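Local coordinates for protein nucleoside permease NupG (Escherichia coli K-12, PDB 7DLA) that carries purine and pyrimidine nucleosides across the bacterial inner membrane together with protons, drawing on the proton motive force, at residues 20-31 with 156-165. The protein carries 1 engineered substitution. Residues are numbered along the deposited sequence; the frame is centred on the assembly and turned at random.
Sequences SWLTTLGSYMFV and ELSHMQLYIG
Tyr28 lays its ring along the turn that opens helix 160-177. With CG anti to the backbone N (chi1 161°), the ring reaches over to residues 157-159, where Leu157 O lies at its edge and in its plane, 3.3 Å from Tyr28 CD1. Beyond this carbonyl the phenol end runs obliquely past His159, bringing Tyr28 OH to 3.2 Å from His159 CB. A long, flat side chain suits the place, since it can follow three residues of turning backbone. Replacing it with alanine would be likely to lose the ring that lies against Leu157 O and to open a gap beside His159.

Leu157 sends its branched end the other way, and Leu157 CD1 meets Val31 CG1 at 3.8 Å, two compact aliphatic groups joined at the periplasmic side. Gln161, its chain extended beyond CG, is long enough to run past Thr24 in the opposite direction and to cross Leu25 at about a right angle, while its CG rests against Trp21 CB. Leu162 puts its CD2 methyl, slim enough to sit flat on an indole, over one face of Trp21, toward the rim and 3.9 Å above the plane. Near the far end Ser20 OG, bonded to Leu17 O, lies 3.2 Å from Gly165 CA, where the glycine lets the two backbones come close. Glu156 passes the Thr24 methyl at about a right angle; its buried carboxylate has two oxygens to share among Ser151, Asn232 and His236.

In this major facilitator fold the contact joins the broken end of the first transmembrane helix to the short link after helix 138-152 and the first turns of helix 160-177. Helix 37-64 flanks Leu25 through Tyr44, helix 92-122 brings Met95 to Tyr28, and Leu83 of helix 68-86 touches both Trp21 and Leu162.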
# COMPACT_ATOMS: atom_id res chain seq x y z
N SER A 20 1.28 -12.13 1.24
CA SER A 20 2.17 -13.28 1.11
C SER A 20 3.45 -12.92 0.36
O SER A 20 4.50 -13.55 0.55
CB SER A 20 1.44 -14.42 0.41
OG SER A 20 1.07 -14.05 -0.92
N TRP A 21 3.39 -11.89 -0.50
CA TRP A 21 4.50 -11.53 -1.36
C TRP A 21 4.80 -10.03 -1.41
O TRP A 21 5.88 -9.64 -1.85
CB TRP A 21 4.22 -12.02 -2.78
CG TRP A 21 3.08 -11.31 -3.49
CD1 TRP A 21 1.78 -11.74 -3.63
CD2 TRP A 21 3.17 -10.06 -4.18
NE1 TRP A 21 1.06 -10.82 -4.36
CE2 TRP A 21 1.89 -9.78 -4.71
CE3 TRP A 21 4.21 -9.15 -4.41
CZ2 TRP A 21 1.64 -8.64 -5.45
CZ3 TRP A 21 3.95 -8.04 -5.12
CH2 TRP A 21 2.68 -7.79 -5.64
N LEU A 22 3.87 -9.19 -0.96
CA LEU A 22 3.97 -7.76 -1.21
C LEU A 22 5.30 -7.20 -0.71
O LEU A 22 6.04 -6.58 -1.47
CB LEU A 22 2.78 -7.04 -0.57
CG LEU A 22 2.43 -5.56 -0.86
CD1 LEU A 22 3.18 -4.66 0.05
CD2 LEU A 22 2.74 -5.21 -2.29
N THR A 23 5.63 -7.41 0.57
CA THR A 23 6.79 -6.78 1.20
C THR A 23 8.10 -7.50 0.92
O THR A 23 9.17 -6.88 0.96
CB THR A 23 6.59 -6.71 2.71
OG1 THR A 23 6.65 -8.04 3.27
CG2 THR A 23 5.26 -6.01 3.06
N THR A 24 8.04 -8.78 0.64
CA THR A 24 9.21 -9.61 0.44
C THR A 24 9.70 -9.62 -1.00
O THR A 24 10.90 -9.82 -1.22
CB THR A 24 8.83 -11.00 0.92
OG1 THR A 24 7.72 -11.43 0.14
CG2 THR A 24 8.42 -10.97 2.38
N LEU A 25 8.81 -9.34 -1.97
CA LEU A 25 9.14 -9.49 -3.39
C LEU A 25 10.36 -8.67 -3.79
O LEU A 25 11.11 -9.06 -4.70
CB LEU A 25 7.94 -9.09 -4.24
CG LEU A 25 8.12 -9.35 -5.74
CD1 LEU A 25 8.40 -10.82 -6.10
CD2 LEU A 25 7.03 -8.74 -6.61
N GLY A 26 10.59 -7.53 -3.15
CA GLY A 26 11.81 -6.80 -3.43
C GLY A 26 13.03 -7.63 -3.12
O GLY A 26 13.92 -7.76 -3.95
N SER A 27 13.06 -8.22 -1.92
CA SER A 27 14.20 -9.06 -1.48
C SER A 27 14.39 -10.24 -2.44
O SER A 27 15.55 -10.50 -2.84
CB SER A 27 14.00 -9.54 -0.06
OG SER A 27 14.41 -8.55 0.87
N TYR A 28 13.30 -10.93 -2.80
CA TYR A 28 13.36 -12.07 -3.70
C TYR A 28 13.89 -11.65 -5.07
O TYR A 28 14.62 -12.41 -5.71
CB TYR A 28 11.98 -12.73 -3.79
CG TYR A 28 11.75 -13.62 -4.98
CD1 TYR A 28 12.23 -14.95 -5.03
CD2 TYR A 28 11.03 -13.14 -6.07
CE1 TYR A 28 12.00 -15.77 -6.16
CE2 TYR A 28 10.79 -13.94 -7.17
CZ TYR A 28 11.26 -15.25 -7.23
OH TYR A 28 10.97 -15.98 -8.38
N MET A 29 13.57 -10.43 -5.51
CA MET A 29 14.18 -9.94 -6.74
C MET A 29 15.66 -9.65 -6.54
O MET A 29 16.47 -9.90 -7.44
CB MET A 29 13.45 -8.70 -7.22
CG MET A 29 12.05 -9.03 -7.65
SD MET A 29 11.23 -7.76 -8.56
CE MET A 29 10.40 -6.91 -7.19
N PHE A 30 16.04 -9.14 -5.38
CA PHE A 30 17.43 -8.72 -5.19
C PHE A 30 18.33 -9.86 -4.75
O PHE A 30 19.31 -10.18 -5.43
CB PHE A 30 17.49 -7.56 -4.20
CG PHE A 30 18.86 -7.04 -3.95
CD1 PHE A 30 19.46 -6.16 -4.83
CD2 PHE A 30 19.58 -7.45 -2.83
CE1 PHE A 30 20.72 -5.67 -4.60
CE2 PHE A 30 20.84 -6.95 -2.58
CZ PHE A 30 21.42 -6.06 -3.47
N VAL A 31 18.03 -10.46 -3.60
CA VAL A 31 18.90 -11.49 -3.05
C VAL A 31 18.91 -12.73 -3.93
O VAL A 31 19.98 -13.25 -4.29
CB VAL A 31 18.49 -11.82 -1.61
CG1 VAL A 31 19.00 -13.20 -1.21
CG2 VAL A 31 19.02 -10.78 -0.65
N GLU A 156 10.75 -16.37 2.45
CA GLU A 156 10.89 -14.90 2.26
C GLU A 156 11.65 -14.67 0.95
O GLU A 156 11.04 -14.13 -0.00
CB GLU A 156 11.64 -14.28 3.44
CG GLU A 156 10.73 -13.54 4.41
CD GLU A 156 11.45 -12.82 5.53
OE1 GLU A 156 11.51 -13.38 6.65
OE2 GLU A 156 11.96 -11.71 5.29
N LEU A 157 12.92 -15.07 0.91
CA LEU A 157 13.76 -14.97 -0.28
C LEU A 157 13.34 -15.93 -1.40
O LEU A 157 14.02 -15.98 -2.44
CB LEU A 157 15.22 -15.27 0.09
CG LEU A 157 15.78 -14.47 1.27
CD1 LEU A 157 17.15 -14.96 1.67
CD2 LEU A 157 15.79 -12.96 1.01
N SER A 158 12.25 -16.67 -1.21
CA SER A 158 11.84 -17.78 -2.06
C SER A 158 10.61 -17.46 -2.89
O SER A 158 9.63 -16.91 -2.38
CB SER A 158 11.53 -19.01 -1.22
OG SER A 158 10.83 -19.94 -2.01
N HIS A 159 10.64 -17.89 -4.17
CA HIS A 159 9.53 -17.77 -5.12
C HIS A 159 8.28 -18.48 -4.63
O HIS A 159 7.22 -18.41 -5.27
CB HIS A 159 9.89 -18.37 -6.49
CG HIS A 159 9.87 -19.87 -6.51
ND1 HIS A 159 10.50 -20.63 -5.55
CD2 HIS A 159 9.22 -20.73 -7.32
CE1 HIS A 159 10.29 -21.91 -5.81
NE2 HIS A 159 9.51 -22.00 -6.87
N MET A 160 8.42 -19.21 -3.53
CA MET A 160 7.27 -19.90 -2.97
C MET A 160 6.18 -18.92 -2.56
O MET A 160 4.99 -19.20 -2.75
CB MET A 160 7.74 -20.75 -1.79
CG MET A 160 8.08 -22.17 -2.20
SD MET A 160 6.55 -22.86 -2.81
CE MET A 160 5.55 -22.66 -1.35
N GLN A 161 6.57 -17.78 -1.99
CA GLN A 161 5.60 -16.78 -1.57
C GLN A 161 4.56 -16.56 -2.65
O GLN A 161 3.36 -16.45 -2.37
CB GLN A 161 6.33 -15.48 -1.22
CG GLN A 161 7.02 -14.87 -2.42
CD GLN A 161 7.73 -13.58 -2.08
OE1 GLN A 161 8.02 -13.35 -0.92
NE2 GLN A 161 8.06 -12.77 -3.07
N LEU A 162 5.00 -16.57 -3.92
CA LEU A 162 4.12 -16.29 -5.04
C LEU A 162 3.15 -17.44 -5.30
O LEU A 162 1.96 -17.23 -5.61
CB LEU A 162 4.97 -16.02 -6.28
CG LEU A 162 5.58 -14.64 -6.48
CD1 LEU A 162 6.29 -14.63 -7.80
CD2 LEU A 162 4.58 -13.50 -6.42
N TYR A 163 3.64 -18.68 -5.18
CA TYR A 163 2.74 -19.82 -5.32
C TYR A 163 1.65 -19.75 -4.27
O TYR A 163 0.48 -19.97 -4.57
CB TYR A 163 3.53 -21.13 -5.22
CG TYR A 163 4.03 -21.55 -6.57
CD1 TYR A 163 3.30 -21.24 -7.69
CD2 TYR A 163 5.26 -22.17 -6.73
CE1 TYR A 163 3.74 -21.57 -8.93
CE2 TYR A 163 5.73 -22.49 -7.99
CZ TYR A 163 4.94 -22.19 -9.10
OH TYR A 163 5.33 -22.48 -10.39
N ILE A 164 2.03 -19.39 -3.05
CA ILE A 164 1.08 -19.30 -1.95
C ILE A 164 0.06 -18.19 -2.19
O ILE A 164 -1.14 -18.35 -1.94
CB ILE A 164 1.85 -19.09 -0.63
CG1 ILE A 164 2.86 -20.21 -0.45
CG2 ILE A 164 0.91 -19.01 0.55
CD1 ILE A 164 3.65 -20.10 0.82
N GLY A 165 0.51 -17.04 -2.68
CA GLY A 165 -0.43 -15.97 -2.99
C GLY A 165 -1.44 -16.37 -4.04
O GLY A 165 -2.64 -16.11 -3.91